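Local coordinates for protein cysteine desulfurase (Thermococcus onnurineus, PDB 5B89) that probably catalyses removal of sulfur from L-cysteine, using pyridoxal 5'-phosphate, to give L-alanine and a persulfide on a sulfur carrier, at residues B[315-320]-B[338-343]; B[21-26]-B[309-314]; B[325-330]-B[345-350]. All coordinates share one frame; numbering follows the deposited sequence.

In the fold
From the N terminus, contact 2 comes first: residues 21-26 meet the start of helix 309-329, closing a loop of some 280 residues that brings the N-terminal lead-in against this late helix. The same helix then serves the other two contacts. Contact 1 joins its turn 315-320 to the loop 338-343, and contact 3 joins its end, 325-330, to strand 346-349, which follows that loop. Their segments alternate along the chain, so contacts 1 and 3 cross, and they touch where Val320 packs on Gly345 and Val347. Contact 2 touches contact 1 through Gln315, which lies against Ile23 and Pro24, but stays clear of contact 3.

Contact 1: residues B[315-320]-B[338-343]; sequences QEHKLV and RNLKKH
Leu340 lies between His317 and Val320, one helical turn apart on the helix side of the contact. At its root, CB approaches the His317 ring at the edge and in its plane, 4.0 Å from His317 NE2 and 4.1 Å from His317 CD2. His317 holds CG anti to its backbone N (chi1 170°), and from there the ring reaches across to Leu340; the two side chains cross at about a right angle. Beyond CB, Leu340 CG sits beside its own backbone N, and the branch ends in two methyls: CD1 continues the extended chain, while CD2 turns to Val320 CG1 at 4.1 Å. These two side chains slide past each other in opposite directions. The Leu340 side chain also touches Lys321 and Thr324, further along the same helix.

Val320 CG1 has a second neighbour in His343, 4.2 Å from ND1, with the methyl oblique to that ring. The imidazole has a weak hydrogen bond elsewhere, from NE2 to Tyr335 O. An Asx turn carries Leu340 in its middle: Lys341 N donates to Asn339 OD1 at 3.1 Å, from above the carbonyl plane. The connection from helix 309-329 to strand 346-349 folds back on its own helix in the C-terminal part of the class-V fold, the His343 side chain about 13 Å from the bound pyridoxal-5'-phosphate.

No hydrogen bond or salt bridge crosses between the segments, so their union rests on dispersion and on partial burial of apolar surface, fullest at Val320 and His343. His317 NE2 lies 6.2 Å from Lys341 NZ, a neighbour that would probably disfavour a protonated imidazole slightly.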
ATOM      1  N   GLN B 315     -16.748  14.889 -22.122  1.00 13.28           N
ATOM      2  CA  GLN B 315     -17.118  13.640 -22.642  1.00 12.41           C
ATOM      3  C   GLN B 315     -18.049  12.902 -21.743  1.00 12.83           C
ATOM      4  O   GLN B 315     -19.010  12.290 -22.091  1.00 13.09           O
ATOM      5  CB  GLN B 315     -15.854  12.802 -22.988  1.00 13.36           C
ATOM      6  CG  GLN B 315     -16.127  11.398 -23.461  1.00 13.99           C
ATOM      7  CD  GLN B 315     -16.746  11.262 -24.864  1.00 14.28           C
ATOM      8  OE1 GLN B 315     -17.032  12.307 -25.503  1.00 15.94           O
ATOM      9  NE2 GLN B 315     -17.029  10.089 -25.260  1.00 14.12           N
ATOM     10  N   GLU B 316     -17.702  12.877 -20.429  1.00 11.83           N
ATOM     11  CA  GLU B 316     -18.533  12.221 -19.446  1.00 13.39           C
ATOM     12  C   GLU B 316     -19.955  12.789 -19.386  1.00 11.54           C
ATOM     13  O   GLU B 316     -20.881  11.986 -19.249  1.00 12.87           O
ATOM     14  CB  GLU B 316     -17.821  12.203 -18.054  1.00 15.37           C
ATOM     15  CG  GLU B 316     -16.590  11.243 -18.048  1.00 17.66           C
ATOM     16  CD  GLU B 316     -15.972  11.110 -16.696  1.00 22.35           C
ATOM     17  OE1 GLU B 316     -14.813  10.765 -16.586  1.00 16.27           O
ATOM     18  OE2 GLU B 316     -16.656  11.254 -15.709  1.00 25.53           O
ATOM     19  N   HIS B 317     -20.072  14.095 -19.492  1.00 13.71           N
ATOM     20  CA  HIS B 317     -21.371  14.690 -19.456  1.00 14.79           C
ATOM     21  C   HIS B 317     -22.223  14.202 -20.642  1.00 13.01           C
ATOM     22  O   HIS B 317     -23.328  13.941 -20.477  1.00 12.89           O
ATOM     23  CB  HIS B 317     -21.220  16.192 -19.508  1.00 14.71           C
ATOM     24  CG  HIS B 317     -22.513  16.874 -19.702  1.00 17.18           C
ATOM     25  ND1 HIS B 317     -22.880  17.467 -20.881  1.00 24.23           N
ATOM     26  CD2 HIS B 317     -23.581  16.927 -18.900  1.00 16.85           C
ATOM     27  CE1 HIS B 317     -24.114  17.901 -20.770  1.00 19.40           C
ATOM     28  NE2 HIS B 317     -24.561  17.588 -19.584  1.00 21.94           N
ATOM     29  N   LYS B 318     -21.625  14.104 -21.809  1.00 12.78           N
ATOM     30  CA  LYS B 318     -22.359  13.622 -22.978  1.00 12.82           C
ATOM     31  C   LYS B 318     -22.863  12.229 -22.733  1.00 13.00           C
ATOM     32  O   LYS B 318     -23.942  11.894 -23.090  1.00 15.33           O
ATOM     33  CB  LYS B 318     -21.506  13.632 -24.254  1.00 14.40           C
ATOM     34  CG  LYS B 318     -21.084  14.974 -24.794  1.00 17.86           C
ATOM     35  CD  LYS B 318     -20.231  14.832 -26.033  1.00 22.00           C
ATOM     36  CE  LYS B 318     -19.545  16.118 -26.395  1.00 28.62           C
ATOM     37  NZ  LYS B 318     -18.575  16.034 -27.523  1.00 33.87           N
ATOM     38  N   LEU B 319     -22.022  11.401 -22.130  1.00 11.38           N
ATOM     39  CA  LEU B 319     -22.456  10.060 -21.843  1.00 11.88           C
ATOM     40  C   LEU B 319     -23.571   9.923 -20.846  1.00 12.05           C
ATOM     41  O   LEU B 319     -24.537   9.249 -21.002  1.00 13.39           O
ATOM     42  CB  LEU B 319     -21.204   9.184 -21.408  1.00 13.44           C
ATOM     43  CG  LEU B 319     -20.033   9.186 -22.318  1.00 13.34           C
ATOM     44  CD1 LEU B 319     -18.822   8.524 -21.613  1.00 14.59           C
ATOM     45  CD2 LEU B 319     -20.375   8.393 -23.602  1.00 16.01           C
ATOM     46  N   VAL B 320     -23.504  10.726 -19.738  1.00 11.48           N
ATOM     47  CA  VAL B 320     -24.582  10.776 -18.750  1.00 12.60           C
ATOM     48  C   VAL B 320     -25.899  11.317 -19.339  1.00 12.16           C
ATOM     49  O   VAL B 320     -26.938  10.801 -18.997  1.00 13.52           O
ATOM     50  CB  VAL B 320     -24.083  11.657 -17.561  1.00 13.28           C
ATOM     51  CG1 VAL B 320     -25.162  11.891 -16.609  1.00 14.90           C
ATOM     52  CG2 VAL B 320     -22.893  10.972 -16.856  1.00 13.51           C
ATOM     53  N   ARG B 338     -30.907  15.561 -11.055  1.00 18.46           N
ATOM     54  CA  ARG B 338     -31.461  15.810 -12.366  1.00 18.25           C
ATOM     55  C   ARG B 338     -30.772  16.942 -13.060  1.00 17.59           C
ATOM     56  O   ARG B 338     -30.769  16.970 -14.221  1.00 20.54           O
ATOM     57  CB  ARG B 338     -32.921  16.187 -12.258  1.00 21.37           C
ATOM     58  CG  ARG B 338     -33.888  15.070 -12.297  1.00 31.27           C
ATOM     59  CD  ARG B 338     -33.461  13.931 -11.442  1.00 34.27           C
ATOM     60  NE  ARG B 338     -34.084  12.740 -11.914  1.00 36.78           N
ATOM     61  CZ  ARG B 338     -33.870  11.506 -11.481  1.00 30.28           C
ATOM     62  NH1 ARG B 338     -33.033  11.185 -10.465  1.00 26.22           N
ATOM     63  NH2 ARG B 338     -34.537  10.590 -12.099  1.00 26.53           N
ATOM     64  N   ASN B 339     -30.233  17.906 -12.323  1.00 15.23           N
ATOM     65  CA  ASN B 339     -29.441  18.894 -12.852  1.00 14.91           C
ATOM     66  C   ASN B 339     -28.073  18.243 -13.222  1.00 15.53           C
ATOM     67  O   ASN B 339     -27.229  18.010 -12.316  1.00 15.09           O
ATOM     68  CB  ASN B 339     -29.164  20.045 -11.854  1.00 17.24           C
ATOM     69  CG  ASN B 339     -28.299  21.050 -12.372  1.00 17.49           C
ATOM     70  OD1 ASN B 339     -27.819  21.067 -13.482  1.00 17.16           O
ATOM     71  ND2 ASN B 339     -28.010  22.045 -11.500  1.00 23.47           N
ATOM     72  N   LEU B 340     -27.849  17.990 -14.492  1.00 14.25           N
ATOM     73  CA  LEU B 340     -26.646  17.267 -14.887  1.00 15.53           C
ATOM     74  C   LEU B 340     -25.436  18.054 -14.662  1.00 15.30           C
ATOM     75  O   LEU B 340     -24.345  17.470 -14.698  1.00 16.97           O
ATOM     76  CB  LEU B 340     -26.718  16.702 -16.341  1.00 15.19           C
ATOM     77  CG  LEU B 340     -27.912  15.732 -16.497  1.00 14.46           C
ATOM     78  CD1 LEU B 340     -27.884  15.188 -17.929  1.00 16.83           C
ATOM     79  CD2 LEU B 340     -28.018  14.609 -15.516  1.00 16.54           C
ATOM     80  N   LYS B 341     -25.448  19.390 -14.456  1.00 13.76           N
ATOM     81  CA  LYS B 341     -24.213  20.100 -14.079  1.00 15.68           C
ATOM     82  C   LYS B 341     -23.685  19.662 -12.704  1.00 15.05           C
ATOM     83  O   LYS B 341     -22.485  19.939 -12.447  1.00 16.88           O
ATOM     84  CB  LYS B 341     -24.501  21.625 -14.066  1.00 19.27           C
ATOM     85  CG  LYS B 341     -24.718  22.202 -15.481  1.00 22.26           C
ATOM     86  CD  LYS B 341     -24.515  23.647 -15.618  1.00 26.93           C
ATOM     87  CE  LYS B 341     -24.867  24.072 -17.050  1.00 28.81           C
ATOM     88  NZ  LYS B 341     -23.968  23.586 -18.164  1.00 30.90           N
ATOM     89  N   LYS B 342     -24.527  19.053 -11.893  1.00 14.57           N
ATOM     90  CA  LYS B 342     -24.161  18.549 -10.573  1.00 16.79           C
ATOM     91  C   LYS B 342     -24.106  16.984 -10.538  1.00 12.29           C
ATOM     92  O   LYS B 342     -24.195  16.367  -9.457  1.00 14.16           O
ATOM     93  CB  LYS B 342     -25.297  18.991  -9.499  1.00 21.35           C
ATOM     94  CG  LYS B 342     -25.283  20.419  -9.002  1.00 33.97           C
ATOM     95  CD  LYS B 342     -26.017  20.381  -7.657  1.00 32.97           C
ATOM     96  CE  LYS B 342     -25.373  19.515  -6.518  1.00 33.74           C
ATOM     97  NZ  LYS B 342     -26.067  19.630  -5.195  1.00 27.81           N
ATOM     98  N   HIS B 343     -24.033  16.324 -11.716  1.00 12.06           N
ATOM     99  CA  HIS B 343     -24.061  14.880 -11.799  1.00 13.09           C
ATOM    100  C   HIS B 343     -22.793  14.415 -12.532  1.00 13.86           C
ATOM    101  O   HIS B 343     -22.540  14.750 -13.698  1.00 15.74           O
ATOM    102  CB  HIS B 343     -25.301  14.448 -12.636  1.00 14.07           C
ATOM    103  CG  HIS B 343     -25.792  13.077 -12.353  1.00 12.76           C
ATOM    104  ND1 HIS B 343     -25.037  11.895 -12.441  1.00 16.02           N
ATOM    105  CD2 HIS B 343     -27.012  12.652 -11.907  1.00 11.88           C
ATOM    106  CE1 HIS B 343     -25.785  10.843 -12.098  1.00 13.45           C
ATOM    107  NE2 HIS B 343     -26.963  11.300 -11.738  1.00 17.66           N
TER

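Contact 2: residues B[21-26]-B[309-314]; sequences MRIPED and LGRIER
Arg311 reaches out from the first turns of helix 309-329 to Met21 and Ile23, giving each a different part of its chain. Its CG lies beside the backbone N (chi1 -67°), and the chain then runs extended from CG to NE, so that the aliphatic part passes Ile23 and the guanidinium arrives at Met21. Ile23 CG1 rests 4.0 Å from Arg311 CD, the two side chains running obliquely to one another. Ile23 is followed by a cis peptide bond to Pro24, where the chain bends into helix 25-28.

Met21 lays CB over one face of the guanidinium, while Met21 SD stands 4.3 Å from Arg311 NH1. The N-H groups look elsewhere: NH1 donates to Ile307 O and NH2 to O of Ala19, apparently left from the tag ahead of Met21, bonds that would restrain the rotation of the flat group.

The short lead-in is braced from within. Arg22 N points almost straight (179°) at Asp26 OD2, 2.9 Å away and met from above the carboxylate plane, and Arg22 NH1 forms a salt bridge to Asp26 OD1 at 3.1 Å.

Across this surface contact Arg311 divides its work: its CD methylene packs on Ile23, and its guanidinium offers a face to Met21, with NH1 and NH2 bound to backbone carbonyl oxygens.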
ATOM      1  N   MET B  21      -6.217  15.727 -29.930  1.00 19.62           N
ATOM      2  CA  MET B  21      -6.669  14.360 -29.884  1.00 21.63           C
ATOM      3  C   MET B  21      -8.123  14.176 -30.205  1.00 20.34           C
ATOM      4  O   MET B  21      -8.913  14.999 -29.900  1.00 23.43           O
ATOM      5  CB  MET B  21      -6.590  13.855 -28.435  1.00 25.94           C
ATOM      6  CG  MET B  21      -5.262  13.432 -27.877  1.00 28.85           C
ATOM      7  SD  MET B  21      -5.301  13.166 -26.081  1.00 30.44           S
ATOM      8  CE  MET B  21      -6.930  12.650 -25.914  1.00 19.73           C
ATOM      9  N   ARG B  22      -8.443  13.037 -30.760  1.00 17.60           N
ATOM     10  CA  ARG B  22      -9.793  12.686 -31.003  1.00 19.87           C
ATOM     11  C   ARG B  22     -10.281  11.946 -29.741  1.00 18.59           C
ATOM     12  O   ARG B  22      -9.713  10.974 -29.375  1.00 22.69           O
ATOM     13  CB  ARG B  22      -9.927  11.741 -32.181  1.00 25.65           C
ATOM     14  CG  ARG B  22      -9.539  12.289 -33.505  1.00 31.35           C
ATOM     15  CD  ARG B  22     -10.139  11.450 -34.614  1.00 41.33           C
ATOM     16  NE  ARG B  22      -9.867  10.022 -34.524  1.00 49.43           N
ATOM     17  CZ  ARG B  22      -8.652   9.488 -34.487  1.00 53.58           C
ATOM     18  NH1 ARG B  22      -7.591  10.284 -34.517  1.00 55.45           N
ATOM     19  NH2 ARG B  22      -8.493   8.182 -34.429  1.00 52.33           N
ATOM     20  N   ILE B  23     -11.316  12.437 -29.097  1.00 18.65           N
ATOM     21  CA  ILE B  23     -11.891  11.793 -27.918  1.00 16.72           C
ATOM     22  C   ILE B  23     -13.200  11.206 -28.364  1.00 18.75           C
ATOM     23  O   ILE B  23     -13.978  11.884 -28.945  1.00 16.92           O
ATOM     24  CB  ILE B  23     -12.256  12.864 -26.881  1.00 17.19           C
ATOM     25  CG1 ILE B  23     -11.022  13.560 -26.385  1.00 22.00           C
ATOM     26  CG2 ILE B  23     -13.110  12.315 -25.747  1.00 17.64           C
ATOM     27  CD1 ILE B  23      -9.973  12.642 -25.892  1.00 22.94           C
ATOM     28  N   PRO B  24     -13.535   9.886 -28.112  1.00 15.29           N
ATOM     29  CA  PRO B  24     -12.636   9.056 -27.297  1.00 14.47           C
ATOM     30  C   PRO B  24     -11.599   8.156 -27.994  1.00 17.07           C
ATOM     31  O   PRO B  24     -10.809   7.477 -27.365  1.00 17.15           O
ATOM     32  CB  PRO B  24     -13.638   8.153 -26.602  1.00 14.05           C
ATOM     33  CG  PRO B  24     -14.660   7.870 -27.614  1.00 15.55           C
ATOM     34  CD  PRO B  24     -14.822   9.090 -28.382  1.00 15.07           C
ATOM     35  N   GLU B  25     -11.642   8.153 -29.305  1.00 17.82           N
ATOM     36  CA  GLU B  25     -10.804   7.270 -30.086  1.00 19.10           C
ATOM     37  C   GLU B  25      -9.351   7.187 -29.777  1.00 16.97           C
ATOM     38  O   GLU B  25      -8.834   6.131 -29.720  1.00 16.90           O
ATOM     39  CB  GLU B  25     -10.989   7.588 -31.580  1.00 22.92           C
ATOM     40  CG  GLU B  25     -12.412   7.330 -32.039  1.00 25.86           C
ATOM     41  CD  GLU B  25     -13.329   8.559 -31.984  1.00 31.88           C
ATOM     42  OE1 GLU B  25     -14.404   8.484 -32.610  1.00 42.20           O
ATOM     43  OE2 GLU B  25     -12.994   9.529 -31.375  1.00 22.70           O
ATOM     44  N   ASP B  26      -8.696   8.309 -29.593  1.00 16.91           N
ATOM     45  CA  ASP B  26      -7.238   8.301 -29.381  1.00 18.06           C
ATOM     46  C   ASP B  26      -6.865   7.843 -27.940  1.00 18.83           C
ATOM     47  O   ASP B  26      -5.701   7.481 -27.706  1.00 26.05           O
ATOM     48  CB  ASP B  26      -6.613   9.669 -29.623  1.00 20.41           C
ATOM     49  CG  ASP B  26      -6.501   9.969 -31.114  1.00 24.41           C
ATOM     50  OD1 ASP B  26      -6.604   8.992 -31.899  1.00 25.70           O
ATOM     51  OD2 ASP B  26      -6.368  11.147 -31.506  1.00 25.38           O
ATOM     52  N   LEU B 309      -8.468  17.769 -18.320  1.00 12.11           N
ATOM     53  CA  LEU B 309      -9.660  17.536 -17.445  1.00 12.55           C
ATOM     54  C   LEU B 309     -10.936  18.098 -18.029  1.00 14.28           C
ATOM     55  O   LEU B 309     -12.014  17.564 -17.829  1.00 13.33           O
ATOM     56  CB  LEU B 309      -9.439  17.979 -16.007  1.00 12.62           C
ATOM     57  CG  LEU B 309      -8.437  17.158 -15.209  1.00 13.84           C
ATOM     58  CD1 LEU B 309      -7.936  17.892 -13.989  1.00 15.28           C
ATOM     59  CD2 LEU B 309      -9.064  15.804 -14.833  1.00 14.97           C
ATOM     60  N   GLY B 310     -10.812  19.144 -18.803  1.00 15.35           N
ATOM     61  CA  GLY B 310     -11.985  19.712 -19.438  1.00 14.95           C
ATOM     62  C   GLY B 310     -12.609  18.804 -20.473  1.00 15.13           C
ATOM     63  O   GLY B 310     -13.785  18.690 -20.551  1.00 17.34           O
ATOM     64  N   ARG B 311     -11.765  18.175 -21.252  1.00 13.88           N
ATOM     65  CA  ARG B 311     -12.256  17.246 -22.222  1.00 14.70           C
ATOM     66  C   ARG B 311     -12.862  16.015 -21.547  1.00 13.71           C
ATOM     67  O   ARG B 311     -13.777  15.499 -21.987  1.00 13.56           O
ATOM     68  CB  ARG B 311     -11.141  16.787 -23.108  1.00 17.35           C
ATOM     69  CG  ARG B 311     -10.545  17.835 -23.999  1.00 21.72           C
ATOM     70  CD  ARG B 311      -9.673  17.109 -25.010  1.00 23.68           C
ATOM     71  NE  ARG B 311      -8.956  17.964 -25.932  1.00 24.73           N
ATOM     72  CZ  ARG B 311      -7.671  17.904 -26.219  1.00 22.67           C
ATOM     73  NH1 ARG B 311      -6.873  17.095 -25.598  1.00 18.54           N
ATOM     74  NH2 ARG B 311      -7.161  18.698 -27.132  1.00 24.04           N
ATOM     75  N   ILE B 312     -12.246  15.568 -20.459  1.00 11.84           N
ATOM     76  CA  ILE B 312     -12.749  14.443 -19.742  1.00 12.25           C
ATOM     77  C   ILE B 312     -14.184  14.721 -19.213  1.00 11.78           C
ATOM     78  O   ILE B 312     -15.144  13.975 -19.366  1.00 12.72           O
ATOM     79  CB  ILE B 312     -11.806  14.027 -18.559  1.00 12.30           C
ATOM     80  CG1 ILE B 312     -10.477  13.432 -19.135  1.00 12.71           C
ATOM     81  CG2 ILE B 312     -12.428  13.055 -17.613  1.00 12.64           C
ATOM     82  CD1 ILE B 312      -9.333  13.462 -18.225  1.00 11.97           C
ATOM     83  N   GLU B 313     -14.277  15.873 -18.558  1.00 13.45           N
ATOM     84  CA  GLU B 313     -15.609  16.270 -17.972  1.00 16.39           C
ATOM     85  C   GLU B 313     -16.695  16.395 -19.059  1.00 14.63           C
ATOM     86  O   GLU B 313     -17.797  15.902 -18.912  1.00 14.04           O
ATOM     87  CB  GLU B 313     -15.513  17.614 -17.244  1.00 21.19           C
ATOM     88  CG  GLU B 313     -14.518  17.671 -16.125  1.00 27.91           C
ATOM     89  CD  GLU B 313     -14.382  19.028 -15.438  1.00 40.10           C
ATOM     90  OE1 GLU B 313     -15.473  19.540 -15.173  1.00 39.14           O
ATOM     91  OE2 GLU B 313     -13.217  19.487 -15.096  1.00 40.81           O
ATOM     92  N   ARG B 314     -16.300  16.973 -20.184  1.00 14.13           N
ATOM     93  CA  ARG B 314     -17.241  17.149 -21.327  1.00 15.03           C
ATOM     94  C   ARG B 314     -17.694  15.832 -21.927  1.00 13.63           C
ATOM     95  O   ARG B 314     -18.906  15.615 -22.174  1.00 15.64           O
ATOM     96  CB  ARG B 314     -16.641  18.052 -22.362  1.00 19.16           C
ATOM     97  CG  ARG B 314     -16.666  19.464 -21.754  1.00 25.51           C
ATOM     98  CD  ARG B 314     -16.363  20.611 -22.734  1.00 30.61           C
ATOM     99  NE  ARG B 314     -14.967  20.666 -23.223  1.00 33.86           N
ATOM    100  CZ  ARG B 314     -13.948  21.194 -22.554  1.00 33.05           C
ATOM    101  NH1 ARG B 314     -14.124  21.800 -21.353  1.00 34.85           N
ATOM    102  NH2 ARG B 314     -12.739  21.164 -23.131  1.00 38.60           N
TER

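Contact 3: residues B[325-330]-B[345-350]; sequences EGLDEL and GVVSFN
Between Val347 and Phe349, the two strand residues that meet Leu327, Ser348 OG is gripped twice, by Ala186 O and by Thr389 OG1, which satisfies a buried hydroxyl. Its CB leaves the backbone away from the helix, whereas Val347 and Phe349 turn theirs toward it, the alternation expected of a strand.

On the helix face Leu327 makes the contact with a single methyl. Its CG lies beside the backbone N and anti to the carbonyl carbon (chi1 -67°), and CD1 carries on in an extended line, so this methyl leads. It meets Val347 CG1 at 4.0 Å and Phe349 CB at 4.0 Å, bridging two residues on the same side of the strand. Leu327 and Val347 slide past one another in opposite directions; Leu327 and Phe349 cross at about a right angle.

The strand 346-349 borders a four-stranded mixed sheet within the chain, paired antiparallel with 389-393, and helix 309-329 runs alongside the strand, in nearly the same direction, and covers it with Leu327. This is an alpha/beta layer of the smaller, C-terminal domain of a fold-type I pyridoxal-phosphate enzyme, as in other class-V relatives. On the opposite side of the strand, Val346 and Ser348 touch Arg391, which lines the pocket holding the bound alanine.

With CG between the backbone N and carbonyl carbon (chi1 60°), Phe349 keeps the start of its ring beside the leucine methyl, CG at 4.1 Å and CD1 at 4.2 Å from Leu327 CD1, which approaches obliquely. Val347 O lies at the ring edge, in its plane. The phenyl also packs on Val332, Val390 and Met410, the last from helix 400-415, while Leu327 packs on Val332 and Trp334.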
ATOM      1  N   GLU B 325     -31.370  10.165 -20.412  1.00 15.21           N
ATOM      2  CA  GLU B 325     -32.474  10.404 -21.396  1.00 15.75           C
ATOM      3  C   GLU B 325     -32.984   9.063 -21.889  1.00 18.10           C
ATOM      4  O   GLU B 325     -34.212   8.804 -21.973  1.00 18.51           O
ATOM      5  CB  GLU B 325     -32.018  11.273 -22.494  1.00 14.72           C
ATOM      6  CG  GLU B 325     -31.946  12.720 -22.054  1.00 17.44           C
ATOM      7  CD  GLU B 325     -31.158  13.629 -23.005  1.00 16.85           C
ATOM      8  OE1 GLU B 325     -30.727  13.235 -24.149  1.00 21.36           O
ATOM      9  OE2 GLU B 325     -30.963  14.879 -22.732  1.00 21.30           O
ATOM     10  N   GLY B 326     -32.045   8.170 -22.232  1.00 17.06           N
ATOM     11  CA  GLY B 326     -32.480   6.852 -22.722  1.00 17.01           C
ATOM     12  C   GLY B 326     -33.189   6.008 -21.674  1.00 17.43           C
ATOM     13  O   GLY B 326     -34.155   5.251 -21.949  1.00 19.49           O
ATOM     14  N   LEU B 327     -32.799   6.093 -20.418  1.00 14.73           N
ATOM     15  CA  LEU B 327     -33.447   5.416 -19.379  1.00 15.68           C
ATOM     16  C   LEU B 327     -34.837   5.981 -19.136  1.00 17.88           C
ATOM     17  O   LEU B 327     -35.776   5.207 -18.796  1.00 19.38           O
ATOM     18  CB  LEU B 327     -32.560   5.407 -18.075  1.00 17.20           C
ATOM     19  CG  LEU B 327     -31.268   4.575 -18.199  1.00 17.14           C
ATOM     20  CD1 LEU B 327     -30.549   4.678 -16.838  1.00 18.33           C
ATOM     21  CD2 LEU B 327     -31.521   3.142 -18.526  1.00 18.49           C
ATOM     22  N   ASP B 328     -34.948   7.279 -19.249  1.00 19.08           N
ATOM     23  CA  ASP B 328     -36.267   7.905 -19.103  1.00 20.24           C
ATOM     24  C   ASP B 328     -37.180   7.361 -20.205  1.00 21.39           C
ATOM     25  O   ASP B 328     -38.371   7.102 -19.909  1.00 20.18           O
ATOM     26  CB  ASP B 328     -36.192   9.392 -19.206  1.00 20.66           C
ATOM     27  CG  ASP B 328     -35.627  10.057 -17.970  1.00 22.11           C
ATOM     28  OD1 ASP B 328     -35.703   9.484 -16.890  1.00 26.00           O
ATOM     29  OD2 ASP B 328     -35.363  11.250 -18.104  1.00 30.42           O
ATOM     30  N   GLU B 329     -36.652   7.205 -21.406  1.00 19.54           N
ATOM     31  CA  GLU B 329     -37.499   6.689 -22.537  1.00 21.79           C
ATOM     32  C   GLU B 329     -37.948   5.287 -22.203  1.00 22.23           C
ATOM     33  O   GLU B 329     -39.077   4.876 -22.617  1.00 24.42           O
ATOM     34  CB  GLU B 329     -36.746   6.732 -23.838  1.00 23.18           C
ATOM     35  CG  GLU B 329     -36.484   8.059 -24.482  1.00 31.03           C
ATOM     36  CD  GLU B 329     -35.450   8.019 -25.627  1.00 38.60           C
ATOM     37  OE1 GLU B 329     -35.425   8.999 -26.398  1.00 47.34           O
ATOM     38  OE2 GLU B 329     -34.611   7.080 -25.759  1.00 51.38           O
ATOM     39  N   LEU B 330     -37.153   4.481 -21.471  1.00 19.78           N
ATOM     40  CA  LEU B 330     -37.557   3.140 -21.069  1.00 20.29           C
ATOM     41  C   LEU B 330     -38.305   2.998 -19.790  1.00 18.79           C
ATOM     42  O   LEU B 330     -38.641   1.886 -19.352  1.00 23.21           O
ATOM     43  CB  LEU B 330     -36.306   2.278 -20.961  1.00 20.85           C
ATOM     44  CG  LEU B 330     -35.526   2.152 -22.242  1.00 21.08           C
ATOM     45  CD1 LEU B 330     -34.193   1.426 -21.983  1.00 23.69           C
ATOM     46  CD2 LEU B 330     -36.326   1.431 -23.346  1.00 24.79           C
ATOM     47  N   GLY B 345     -19.958  11.332 -13.751  1.00 12.52           N
ATOM     48  CA  GLY B 345     -20.066  10.228 -14.684  1.00 12.01           C
ATOM     49  C   GLY B 345     -20.445   8.914 -14.094  1.00 13.54           C
ATOM     50  O   GLY B 345     -19.781   7.956 -14.264  1.00 13.60           O
ATOM     51  N   VAL B 346     -21.524   8.930 -13.358  1.00 13.54           N
ATOM     52  CA  VAL B 346     -22.051   7.819 -12.631  1.00 14.19           C
ATOM     53  C   VAL B 346     -23.567   7.809 -12.765  1.00 16.16           C
ATOM     54  O   VAL B 346     -24.160   8.795 -12.449  1.00 17.56           O
ATOM     55  CB  VAL B 346     -21.754   7.963 -11.124  1.00 16.72           C
ATOM     56  CG1 VAL B 346     -22.298   6.794 -10.341  1.00 18.80           C
ATOM     57  CG2 VAL B 346     -20.247   8.098 -10.886  1.00 18.72           C
ATOM     58  N   VAL B 347     -24.148   6.707 -13.243  1.00 14.45           N
ATOM     59  CA  VAL B 347     -25.629   6.595 -13.305  1.00 14.95           C
ATOM     60  C   VAL B 347     -26.018   5.320 -12.628  1.00 13.71           C
ATOM     61  O   VAL B 347     -25.771   4.183 -13.146  1.00 13.97           O
ATOM     62  CB  VAL B 347     -26.065   6.598 -14.777  1.00 16.02           C
ATOM     63  CG1 VAL B 347     -27.598   6.473 -14.774  1.00 17.13           C
ATOM     64  CG2 VAL B 347     -25.637   7.863 -15.487  1.00 18.00           C
ATOM     65  N   SER B 348     -26.636   5.404 -11.452  1.00 13.69           N
ATOM     66  CA  SER B 348     -27.241   4.327 -10.741  1.00 14.76           C
ATOM     67  C   SER B 348     -28.706   4.297 -11.133  1.00 15.28           C
ATOM     68  O   SER B 348     -29.357   5.330 -11.324  1.00 15.12           O
ATOM     69  CB  SER B 348     -27.191   4.530  -9.164  1.00 16.90           C
ATOM     70  OG  SER B 348     -25.957   4.050  -8.649  1.00 19.20           O
ATOM     71  N   PHE B 349     -29.194   3.076 -11.287  1.00 14.66           N
ATOM     72  CA  PHE B 349     -30.551   2.822 -11.704  1.00 16.06           C
ATOM     73  C   PHE B 349     -31.010   1.467 -11.202  1.00 17.05           C
ATOM     74  O   PHE B 349     -30.268   0.715 -10.645  1.00 15.43           O
ATOM     75  CB  PHE B 349     -30.687   2.880 -13.239  1.00 16.49           C
ATOM     76  CG  PHE B 349     -29.845   1.883 -13.985  1.00 17.93           C
ATOM     77  CD1 PHE B 349     -28.543   2.136 -14.230  1.00 16.07           C
ATOM     78  CD2 PHE B 349     -30.391   0.729 -14.502  1.00 17.32           C
ATOM     79  CE1 PHE B 349     -27.767   1.244 -14.899  1.00 19.47           C
ATOM     80  CE2 PHE B 349     -29.621  -0.169 -15.181  1.00 17.53           C
ATOM     81  CZ  PHE B 349     -28.307   0.087 -15.390  1.00 19.69           C
ATOM     82  N   ASN B 350     -32.293   1.222 -11.420  1.00 18.86           N
ATOM     83  CA  ASN B 350     -32.889  -0.061 -11.095  1.00 17.24           C
ATOM     84  C   ASN B 350     -33.972  -0.397 -12.109  1.00 18.78           C
ATOM     85  O   ASN B 350     -34.562   0.443 -12.669  1.00 18.61           O
ATOM     86  CB  ASN B 350     -33.516  -0.115  -9.699  1.00 17.32           C
ATOM     87  CG  ASN B 350     -32.556  -0.568  -8.631  1.00 17.66           C
ATOM     88  OD1 ASN B 350     -31.902  -1.548  -8.750  1.00 19.34           O
ATOM     89  ND2 ASN B 350     -32.514   0.163  -7.577  1.00 17.76           N
TER